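Local coordinates for NOL1/NOP2/sun family protein (Enterococcus faecium, PDB 3M4X), which methylates ribosomal RNA, probably by transferring a methyl group from S-adenosylmethionine to carbon 5 of a cytosine, at residues A[209-214]-A[240-245]; A[320-326]-A[345-350]; A[419-425]-A[438-444]. The contacts are given in a common frame with arbitrary orientation. Numbering follows the deposited sequence.

A modular RNA-modifying enzyme can be read as a series of local solutions, and these three contacts sample it in chain order, each closing before the next opens. Contact 1 joins two helices in the methyltransferase domain, close to the loop carrying Cys-185 and Ser-186. Contact 2 fastens a linker and helix start to the four-stranded antiparallel sheet that follows, and contact 3 closes a loop in the PUA-like domain. The centres of contacts 1 and 2 lie about 46 Å apart and those of contacts 1 and 3 about 58 Å, the latter two on opposite sides of the chain's centre. Contacts 2 and 3 are neighbours, with centres about 27 Å and nearest atoms about 12 Å apart.

Contact 1: residues A[209-214]-A[240-245]; sequences CQKRQQ and EENEEI
Residues 209-214 are a continuous piece of helix, held by backbone bonds from Gln-213 N to Cys-209 O (2.8 Å) and from Gln-214 N to Gln-210 O (3.1 Å). Against it lies the approach to a second helix, which starts at Glu-243 with Asn-242 at the N-cap. The backbones are nearest at Gln-210 and Glu-241, whose CA atoms are 5.1 Å apart.

The polar part rests on Gln-210. With chi1 and chi2 both t, its extended side chain carries NE2 to Glu-240 O in a hydrogen bond of 2.9 Å; the same NE2 makes a weak one to Glu-244 OE1 at 3.2 Å. Glu-241 (m, t) sends OE2 to 3.1 Å from Cys-209 CB, while its OE1 bonds Ser-186 beyond the contact.

The apolar part centres on Ile-245 (m, m): its CD1 lies 3.8 Å from Gln-210 CG and 3.7 Å from Gln-214 CG. Gln-213 and Ile-245 both touch Tyr-232 on strand 228-234.

Helix 205-222 is thus met by the start of helix 243-252 and the residues leading into it, after strand 228-234. Strand 176-182, helix 205-222 and strand 228-234 form a right-handed beta-alpha-beta crossover, the unit of the Rossmann-like methyltransferase fold.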
loop_
_atom_site.group_PDB
_atom_site.type_symbol
_atom_site.label_atom_id
_atom_site.label_comp_id
_atom_site.label_asym_id
_atom_site.label_seq_id
_atom_site.Cartn_x
_atom_site.Cartn_y
_atom_site.Cartn_z
ATOM N N CYS A 209 -24.235 -0.069 2.186
ATOM C CA CYS A 209 -22.820 -0.385 2.295
ATOM C C CYS A 209 -22.611 -1.619 3.152
ATOM O O CYS A 209 -21.736 -2.431 2.867
ATOM C CB CYS A 209 -22.043 0.802 2.863
ATOM S SG CYS A 209 -21.801 2.142 1.680
ATOM N N GLN A 210 -23.422 -1.753 4.196
ATOM C CA GLN A 210 -23.390 -2.936 5.051
ATOM C C GLN A 210 -23.509 -4.228 4.249
ATOM O O GLN A 210 -22.716 -5.144 4.427
ATOM C CB GLN A 210 -24.500 -2.884 6.102
ATOM C CG GLN A 210 -24.458 -4.038 7.081
ATOM C CD GLN A 210 -25.686 -4.081 7.966
ATOM O OE1 GLN A 210 -26.797 -4.323 7.489
ATOM N NE2 GLN A 210 -25.494 -3.864 9.266
ATOM N N LYS A 211 -24.488 -4.295 3.356
ATOM C CA LYS A 211 -24.686 -5.497 2.539
ATOM C C LYS A 211 -23.488 -5.773 1.630
ATOM O O LYS A 211 -23.112 -6.926 1.418
ATOM C CB LYS A 211 -25.966 -5.394 1.694
ATOM C CG LYS A 211 -27.212 -5.101 2.496
ATOM C CD LYS A 211 -28.450 -4.946 1.596
ATOM C CE LYS A 211 -29.728 -5.297 2.351
ATOM N NZ LYS A 211 -30.939 -5.191 1.484
ATOM N N ARG A 212 -22.900 -4.723 1.074
ATOM C CA ARG A 212 -21.751 -4.910 0.205
ATOM C C ARG A 212 -20.556 -5.376 1.032
ATOM O O ARG A 212 -19.764 -6.221 0.593
ATOM C CB ARG A 212 -21.427 -3.631 -0.567
ATOM C CG ARG A 212 -20.884 -3.886 -1.973
ATOM C CD ARG A 212 -20.627 -2.585 -2.736
ATOM N NE ARG A 212 -20.268 -2.825 -4.136
ATOM C CZ ARG A 212 -19.300 -2.182 -4.790
ATOM N NH1 ARG A 212 -18.580 -1.249 -4.177
ATOM N NH2 ARG A 212 -19.049 -2.472 -6.062
ATOM N N GLN A 213 -20.443 -4.846 2.241
ATOM C CA GLN A 213 -19.361 -5.242 3.128
ATOM C C GLN A 213 -19.425 -6.743 3.396
ATOM O O GLN A 213 -18.405 -7.435 3.378
ATOM C CB GLN A 213 -19.399 -4.425 4.428
ATOM C CG GLN A 213 -18.673 -3.090 4.295
ATOM C CD GLN A 213 -19.420 -1.927 4.916
ATOM O OE1 GLN A 213 -19.267 -0.779 4.491
ATOM N NE2 GLN A 213 -20.232 -2.213 5.917
ATOM N N GLN A 214 -20.638 -7.237 3.618
ATOM C CA GLN A 214 -20.855 -8.643 3.908
ATOM C C GLN A 214 -20.456 -9.514 2.733
ATOM O O GLN A 214 -19.880 -10.575 2.910
ATOM C CB GLN A 214 -22.320 -8.875 4.274
ATOM C CG GLN A 214 -22.698 -8.287 5.624
ATOM C CD GLN A 214 -24.189 -8.394 5.926
ATOM O OE1 GLN A 214 -24.605 -8.315 7.080
ATOM N NE2 GLN A 214 -24.992 -8.569 4.889
ATOM N N GLU A 240 -23.832 0.534 11.469
ATOM C CA GLU A 240 -24.255 -0.463 10.487
ATOM C C GLU A 240 -23.064 -1.049 9.722
ATOM O O GLU A 240 -23.106 -2.194 9.303
ATOM C CB GLU A 240 -25.300 0.104 9.521
ATOM C CG GLU A 240 -26.648 0.465 10.175
ATOM C CD GLU A 240 -26.614 1.821 10.884
ATOM O OE1 GLU A 240 -25.563 2.497 10.862
ATOM O OE2 GLU A 240 -27.643 2.216 11.464
ATOM N N GLU A 241 -21.998 -0.265 9.575
ATOM C CA GLU A 241 -20.819 -0.691 8.818
ATOM C C GLU A 241 -19.632 -1.108 9.679
ATOM O O GLU A 241 -18.644 -1.623 9.170
ATOM C CB GLU A 241 -20.389 0.409 7.854
ATOM C CG GLU A 241 -21.452 0.737 6.843
ATOM C CD GLU A 241 -21.188 2.029 6.147
ATOM O OE1 GLU A 241 -21.800 3.051 6.537
ATOM O OE2 GLU A 241 -20.355 2.028 5.216
ATOM N N ASN A 242 -19.742 -0.887 10.982
ATOM C CA ASN A 242 -18.661 -1.160 11.906
ATOM C C ASN A 242 -19.020 -2.266 12.901
ATOM O O ASN A 242 -18.812 -3.448 12.620
ATOM C CB ASN A 242 -18.265 0.124 12.641
ATOM C CG ASN A 242 -17.810 1.237 11.689
ATOM O OD1 ASN A 242 -17.775 2.414 12.060
ATOM N ND2 ASN A 242 -17.465 0.868 10.461
ATOM N N GLU A 243 -19.544 -1.894 14.065
ATOM C CA GLU A 243 -19.878 -2.896 15.086
ATOM C C GLU A 243 -20.859 -3.963 14.592
ATOM O O GLU A 243 -20.815 -5.103 15.050
ATOM C CB GLU A 243 -20.457 -2.258 16.358
ATOM C CG GLU A 243 -19.483 -1.443 17.189
ATOM C CD GLU A 243 -19.377 0.010 16.727
ATOM O OE1 GLU A 243 -19.970 0.342 15.680
ATOM O OE2 GLU A 243 -18.695 0.815 17.408
ATOM N N GLU A 244 -21.767 -3.598 13.690
ATOM C CA GLU A 244 -22.763 -4.566 13.239
ATOM C C GLU A 244 -22.134 -5.563 12.267
ATOM O O GLU A 244 -22.478 -6.737 12.290
ATOM C CB GLU A 244 -24.009 -3.895 12.649
ATOM C CG GLU A 244 -24.869 -3.192 13.704
ATOM C CD GLU A 244 -26.167 -2.601 13.136
ATOM O OE1 GLU A 244 -26.649 -3.097 12.100
ATOM O OE2 GLU A 244 -26.705 -1.640 13.732
ATOM N N ILE A 245 -21.197 -5.088 11.444
ATOM C CA ILE A 245 -20.394 -5.961 10.588
ATOM C C ILE A 245 -19.542 -6.958 11.393
ATOM O O ILE A 245 -19.502 -8.148 11.075
ATOM C CB ILE A 245 -19.484 -5.146 9.647
ATOM C CG1 ILE A 245 -20.299 -4.587 8.481
ATOM C CG2 ILE A 245 -18.355 -6.019 9.102
ATOM C CD1 ILE A 245 -21.060 -5.651 7.696
#

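Contact 2: residues A[320-326]-A[345-350]; sequences VQMTKEQ and LLVFND
A linker reaches the sheet edge here with a single backbone hydrogen bond and leaves the rest to side chains. Residues 321-323 are extended, near polyproline II angles, and helix begins at Lys-324; residues 345-348 are beta strand. Val-347 N donates to Val-320 O at 2.9 Å, and Leu-346 CA lies 3.5 Å from the same oxygen in a CA-H...O contact. The CA atoms of Val-320 and Leu-346 are 5.1 Å apart.

Val-320 has chi1 near 148°, between wells, which puts CG1 a tight 3.2 Å from Leu-346 CD2 and CG2 3.6 Å from Phe-348 CE2, at the ring edge. Leu-346 (m, t) and Phe-348 (chi1 m) belong to one face of the strand. On the other face, selenomethionine Met-322 (m, t, p) packs against the Leu-345/Val-347 side of the strand: its CG is 4.1 Å from Val-347 CG2 (chi1 t) and its SE 4.3 Å from Leu-345 CD1 (m, t). Gln-326 (m, t) folds back so that its OE1 accepts from Thr-323 N at 2.8 Å, one half of a capping box, and also stands 4.0 Å from Val-347 CG2.

Asn-349 and Asp-350, both with positive phi, make the type I' turn into strand 351-355. Met-322, Leu-345 and Val-347 join Leu-352, Phe-377 and Trp-330, so the arrangement is that of a helix packed on one face of an antiparallel sheet, beside its first beta hairpin.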
loop_
_atom_site.group_PDB
_atom_site.type_symbol
_atom_site.label_atom_id
_atom_site.label_comp_id
_atom_site.label_asym_id
_atom_site.label_seq_id
_atom_site.Cartn_x
_atom_site.Cartn_y
_atom_site.Cartn_z
ATOM N N VAL A 320 7.483 -19.039 -21.079
ATOM C CA VAL A 320 7.699 -18.213 -19.901
ATOM C C VAL A 320 9.175 -18.197 -19.528
ATOM O O VAL A 320 9.697 -17.186 -19.058
ATOM C CB VAL A 320 6.850 -18.714 -18.719
ATOM C CG1 VAL A 320 7.556 -18.459 -17.410
ATOM C CG2 VAL A 320 5.476 -18.062 -18.739
ATOM N N GLN A 321 9.842 -19.324 -19.756
ATOM C CA GLN A 321 11.278 -19.418 -19.547
ATOM C C GLN A 321 12.007 -18.474 -20.498
ATOM O O GLN A 321 11.540 -18.202 -21.607
ATOM C CB GLN A 321 11.762 -20.850 -19.776
ATOM C CG GLN A 321 12.691 -21.374 -18.693
ATOM C CD GLN A 321 11.934 -22.034 -17.560
ATOM O OE1 GLN A 321 11.212 -23.010 -17.771
ATOM N NE2 GLN A 321 12.094 -21.510 -16.348
HETATM N N MSE A 322 13.158 -17.974 -20.060
HETATM C CA MSE A 322 13.973 -17.126 -20.916
HETATM C C MSE A 322 14.491 -17.875 -22.141
HETATM O O MSE A 322 14.858 -19.042 -22.064
HETATM C CB MSE A 322 15.157 -16.555 -20.140
HETATM C CG MSE A 322 14.800 -16.057 -18.768
HETATM SE SE MSE A 322 16.329 -15.228 -17.899
HETATM C CE MSE A 322 16.620 -13.800 -19.156
ATOM N N THR A 323 14.493 -17.181 -23.268
ATOM C CA THR A 323 15.201 -17.596 -24.466
ATOM C C THR A 323 16.657 -17.915 -24.110
ATOM O O THR A 323 17.169 -17.426 -23.100
ATOM C CB THR A 323 15.142 -16.447 -25.499
ATOM O OG1 THR A 323 14.146 -16.734 -26.487
ATOM C CG2 THR A 323 16.472 -16.218 -26.165
ATOM N N LYS A 324 17.314 -18.744 -24.922
ATOM C CA LYS A 324 18.738 -19.049 -24.738
ATOM C C LYS A 324 19.560 -17.768 -24.717
ATOM O O LYS A 324 20.472 -17.600 -23.903
ATOM C CB LYS A 324 19.266 -19.926 -25.885
ATOM C CG LYS A 324 18.574 -21.269 -26.076
ATOM C CD LYS A 324 19.134 -21.982 -27.312
ATOM C CE LYS A 324 18.392 -23.280 -27.592
ATOM N NZ LYS A 324 18.735 -23.853 -28.920
ATOM N N GLU A 325 19.249 -16.882 -25.655
ATOM C CA GLU A 325 19.940 -15.615 -25.790
ATOM C C GLU A 325 19.558 -14.671 -24.652
ATOM O O GLU A 325 20.381 -13.880 -24.181
ATOM C CB GLU A 325 19.587 -14.994 -27.139
ATOM C CG GLU A 325 19.903 -13.519 -27.255
ATOM C CD GLU A 325 19.747 -13.013 -28.673
ATOM O OE1 GLU A 325 20.117 -13.757 -29.613
ATOM O OE2 GLU A 325 19.259 -11.874 -28.850
ATOM N N GLN A 326 18.307 -14.767 -24.212
ATOM C CA GLN A 326 17.814 -13.950 -23.113
ATOM C C GLN A 326 18.519 -14.355 -21.834
ATOM O O GLN A 326 18.901 -13.507 -21.024
ATOM C CB GLN A 326 16.298 -14.099 -22.971
ATOM C CG GLN A 326 15.528 -13.353 -24.037
ATOM C CD GLN A 326 14.044 -13.663 -24.027
ATOM O OE1 GLN A 326 13.581 -14.582 -23.333
ATOM N NE2 GLN A 326 13.283 -12.897 -24.803
ATOM N N LEU A 345 12.429 -16.565 -12.565
ATOM C CA LEU A 345 12.517 -15.590 -13.645
ATOM C C LEU A 345 11.592 -15.951 -14.804
ATOM O O LEU A 345 11.751 -16.992 -15.435
ATOM C CB LEU A 345 13.963 -15.437 -14.131
ATOM C CG LEU A 345 14.982 -15.030 -13.067
ATOM C CD1 LEU A 345 16.394 -15.233 -13.573
ATOM C CD2 LEU A 345 14.763 -13.593 -12.633
ATOM N N LEU A 346 10.623 -15.083 -15.074
ATOM C CA LEU A 346 9.681 -15.305 -16.161
ATOM C C LEU A 346 9.688 -14.125 -17.120
ATOM O O LEU A 346 10.000 -12.998 -16.731
ATOM C CB LEU A 346 8.270 -15.511 -15.617
ATOM C CG LEU A 346 8.090 -16.383 -14.372
ATOM C CD1 LEU A 346 6.611 -16.561 -14.080
ATOM C CD2 LEU A 346 8.759 -17.740 -14.512
ATOM N N VAL A 347 9.340 -14.385 -18.375
ATOM C CA VAL A 347 9.234 -13.327 -19.366
ATOM C C VAL A 347 7.823 -13.272 -19.964
ATOM O O VAL A 347 7.254 -14.303 -20.323
ATOM C CB VAL A 347 10.271 -13.509 -20.498
ATOM C CG1 VAL A 347 10.266 -12.303 -21.426
ATOM C CG2 VAL A 347 11.670 -13.729 -19.919
ATOM N N PHE A 348 7.253 -12.072 -20.030
ATOM C CA PHE A 348 6.014 -11.832 -20.763
ATOM C C PHE A 348 6.220 -10.547 -21.551
ATOM O O PHE A 348 6.588 -9.528 -20.970
ATOM C CB PHE A 348 4.821 -11.644 -19.816
ATOM C CG PHE A 348 4.839 -12.541 -18.607
ATOM C CD1 PHE A 348 4.943 -12.003 -17.334
ATOM C CD2 PHE A 348 4.731 -13.916 -18.739
ATOM C CE1 PHE A 348 4.951 -12.820 -16.208
ATOM C CE2 PHE A 348 4.741 -14.742 -17.619
ATOM C CZ PHE A 348 4.853 -14.193 -16.353
ATOM N N ASN A 349 5.999 -10.582 -22.864
ATOM C CA ASN A 349 6.188 -9.386 -23.688
ATOM C C ASN A 349 7.598 -8.809 -23.606
ATOM O O ASN A 349 7.780 -7.591 -23.715
ATOM C CB ASN A 349 5.189 -8.293 -23.295
ATOM C CG ASN A 349 3.848 -8.456 -23.969
ATOM O OD1 ASN A 349 3.675 -9.317 -24.832
ATOM N ND2 ASN A 349 2.889 -7.621 -23.587
ATOM N N ASP A 350 8.584 -9.681 -23.402
ATOM C CA ASP A 350 9.986 -9.279 -23.300
ATOM C C ASP A 350 10.303 -8.579 -21.977
ATOM O O ASP A 350 11.423 -8.106 -21.760
ATOM C CB ASP A 350 10.391 -8.388 -24.477
ATOM C CG ASP A 350 10.065 -9.011 -25.811
ATOM O OD1 ASP A 350 9.173 -8.467 -26.500
ATOM O OD2 ASP A 350 10.689 -10.040 -26.162
#

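Contact 3: residues A[419-425]-A[438-444]; sequences RDGNQGW and GKQVKGT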
loop_
_atom_site.group_PDB
_atom_site.type_symbol
_atom_site.label_atom_id
_atom_site.label_comp_id
_atom_site.label_asym_id
_atom_site.label_seq_id
_atom_site.Cartn_x
_atom_site.Cartn_y
_atom_site.Cartn_z
ATOM N N ARG A 419 28.970 13.221 -17.896
ATOM C CA ARG A 419 29.874 12.682 -16.889
ATOM C C ARG A 419 30.976 11.848 -17.550
ATOM O O ARG A 419 30.707 10.850 -18.228
ATOM C CB ARG A 419 29.117 11.839 -15.844
ATOM C CG ARG A 419 30.026 11.332 -14.722
ATOM C CD ARG A 419 30.389 12.442 -13.739
ATOM N NE ARG A 419 29.392 12.526 -12.670
ATOM C CZ ARG A 419 28.305 13.292 -12.698
ATOM N NH1 ARG A 419 28.063 14.075 -13.739
ATOM N NH2 ARG A 419 27.461 13.284 -11.675
ATOM N N ASP A 420 32.218 12.262 -17.349
ATOM C CA ASP A 420 33.339 11.577 -17.970
ATOM C C ASP A 420 33.343 10.088 -17.652
ATOM O O ASP A 420 33.226 9.693 -16.488
ATOM C CB ASP A 420 34.651 12.206 -17.518
ATOM C CG ASP A 420 34.921 13.529 -18.198
ATOM O OD1 ASP A 420 34.031 14.014 -18.931
ATOM O OD2 ASP A 420 36.030 14.075 -17.999
ATOM N N GLY A 421 33.475 9.270 -18.693
ATOM C CA GLY A 421 33.542 7.827 -18.538
ATOM C C GLY A 421 32.643 7.073 -19.507
ATOM O O GLY A 421 31.861 7.687 -20.257
ATOM N N ASN A 422 32.736 5.745 -19.466
ATOM C CA ASN A 422 32.058 4.868 -20.431
ATOM C C ASN A 422 31.571 3.569 -19.777
ATOM O O ASN A 422 31.733 2.474 -20.324
ATOM C CB ASN A 422 32.995 4.530 -21.605
ATOM C CG ASN A 422 32.250 3.951 -22.795
ATOM O OD1 ASN A 422 31.156 4.412 -23.139
ATOM N ND2 ASN A 422 32.833 2.928 -23.427
ATOM N N GLN A 423 30.945 3.705 -18.617
ATOM C CA GLN A 423 30.712 2.574 -17.732
ATOM C C GLN A 423 29.440 1.772 -18.053
ATOM O O GLN A 423 29.218 0.707 -17.490
ATOM C CB GLN A 423 30.717 3.078 -16.283
ATOM C CG GLN A 423 30.947 2.028 -15.227
ATOM C CD GLN A 423 32.189 1.180 -15.476
ATOM O OE1 GLN A 423 33.224 1.668 -15.946
ATOM N NE2 GLN A 423 32.084 -0.099 -15.155
ATOM N N GLY A 424 28.614 2.258 -18.972
ATOM C CA GLY A 424 27.399 1.532 -19.313
ATOM C C GLY A 424 26.294 1.756 -18.282
ATOM O O GLY A 424 26.134 2.870 -17.770
ATOM N N TRP A 425 25.534 0.706 -17.979
ATOM C CA TRP A 425 24.403 0.799 -17.049
ATOM C C TRP A 425 24.840 1.203 -15.661
ATOM O O TRP A 425 25.665 0.540 -15.047
ATOM C CB TRP A 425 23.639 -0.524 -16.981
ATOM C CG TRP A 425 23.005 -0.840 -18.266
ATOM C CD1 TRP A 425 23.373 -1.815 -19.156
ATOM C CD2 TRP A 425 21.904 -0.148 -18.856
ATOM N NE1 TRP A 425 22.552 -1.778 -20.257
ATOM C CE2 TRP A 425 21.641 -0.762 -20.096
ATOM C CE3 TRP A 425 21.106 0.929 -18.450
ATOM C CZ2 TRP A 425 20.613 -0.336 -20.932
ATOM C CZ3 TRP A 425 20.084 1.347 -19.280
ATOM C CH2 TRP A 425 19.851 0.720 -20.507
ATOM N N GLY A 438 20.808 5.243 -15.383
ATOM C CA GLY A 438 21.321 5.924 -16.553
ATOM C C GLY A 438 22.211 4.952 -17.307
ATOM O O GLY A 438 22.541 3.881 -16.797
ATOM N N LYS A 439 22.599 5.307 -18.525
ATOM C CA LYS A 439 23.573 4.503 -19.236
ATOM C C LYS A 439 24.703 5.394 -19.752
ATOM O O LYS A 439 24.551 6.122 -20.731
ATOM C CB LYS A 439 22.925 3.693 -20.365
ATOM C CG LYS A 439 23.845 2.591 -20.908
ATOM C CD LYS A 439 23.367 2.055 -22.240
ATOM C CE LYS A 439 24.257 0.940 -22.715
ATOM N NZ LYS A 439 23.846 0.445 -24.050
ATOM N N GLN A 440 25.837 5.332 -19.071
ATOM C CA GLN A 440 26.955 6.186 -19.398
ATOM C C GLN A 440 27.695 5.691 -20.646
ATOM O O GLN A 440 28.381 4.667 -20.621
ATOM C CB GLN A 440 27.899 6.282 -18.212
ATOM C CG GLN A 440 29.093 7.195 -18.448
ATOM C CD GLN A 440 30.102 7.059 -17.348
ATOM O OE1 GLN A 440 30.369 5.947 -16.880
ATOM N NE2 GLN A 440 30.667 8.180 -16.913
ATOM N N VAL A 441 27.534 6.435 -21.733
ATOM C CA VAL A 441 28.083 6.056 -23.021
ATOM C C VAL A 441 28.935 7.192 -23.575
ATOM O O VAL A 441 28.408 8.183 -24.084
ATOM C CB VAL A 441 26.966 5.734 -24.034
ATOM C CG1 VAL A 441 27.572 5.154 -25.323
ATOM C CG2 VAL A 441 25.969 4.769 -23.433
ATOM N N LYS A 442 30.250 7.056 -23.442
ATOM C CA LYS A 442 31.189 8.016 -24.013
ATOM C C LYS A 442 31.056 9.433 -23.433
ATOM O O LYS A 442 31.055 10.424 -24.175
ATOM C CB LYS A 442 31.048 8.041 -25.538
ATOM C CG LYS A 442 32.305 7.661 -26.300
ATOM C CD LYS A 442 32.443 6.156 -26.489
ATOM C CE LYS A 442 33.620 5.843 -27.414
ATOM N NZ LYS A 442 33.802 4.389 -27.711
ATOM N N GLY A 443 30.952 9.526 -22.108
ATOM C CA GLY A 443 31.057 10.809 -21.429
ATOM C C GLY A 443 29.729 11.495 -21.178
ATOM O O GLY A 443 29.666 12.529 -20.513
ATOM N N THR A 444 28.660 10.942 -21.733
ATOM C CA THR A 444 27.341 11.472 -21.458
ATOM C C THR A 444 26.429 10.371 -20.925
ATOM O O THR A 444 26.385 9.267 -21.470
ATOM C CB THR A 444 26.691 12.109 -22.698
ATOM O OG1 THR A 444 26.030 11.098 -23.469
ATOM C CG2 THR A 444 27.726 12.841 -23.549
#
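A classic beta bulge in the PUA-like domain, probably RNA-binding by family, shapes this contact: Gln-423 and Gly-424 both face Gln-440. Gly-424 and Gln-440 form the antiparallel hydrogen-bonded pair, with Gly-424 N to Gln-440 O at 2.9 Å and Gln-440 N to Gly-424 O at 2.8 Å. The Gln-440 side chain takes over where the strand pairing stops: OE1 accepts from Gln-423 N (2.9 Å) and NE2 donates to Arg-419 O (3.0 Å). Beyond it, Lys-442 N bonds Asn-422 OD1 (2.8 Å), Gly-443 N bonds Gly-421 O (2.8 Å) and Arg-419 N bonds Gly-443 O (2.8 Å). The backbone angles of Gly-421, Gly-424 and Gly-443 would jam a CB against the preceding carbonyl. Lys-439 CG sits 4.0 Å from the six-membered ring centroid of Trp-425, a CH-pi contact over its face.

Trp-425 also meets Phe-448 edge-to-face and touches Glu-383 and Pro-384 on strand 381-384, while Arg-419 bonds Pro-402 O and pairs with Glu-407, and Gln-440 rests on Leu-401 of strand 400-403.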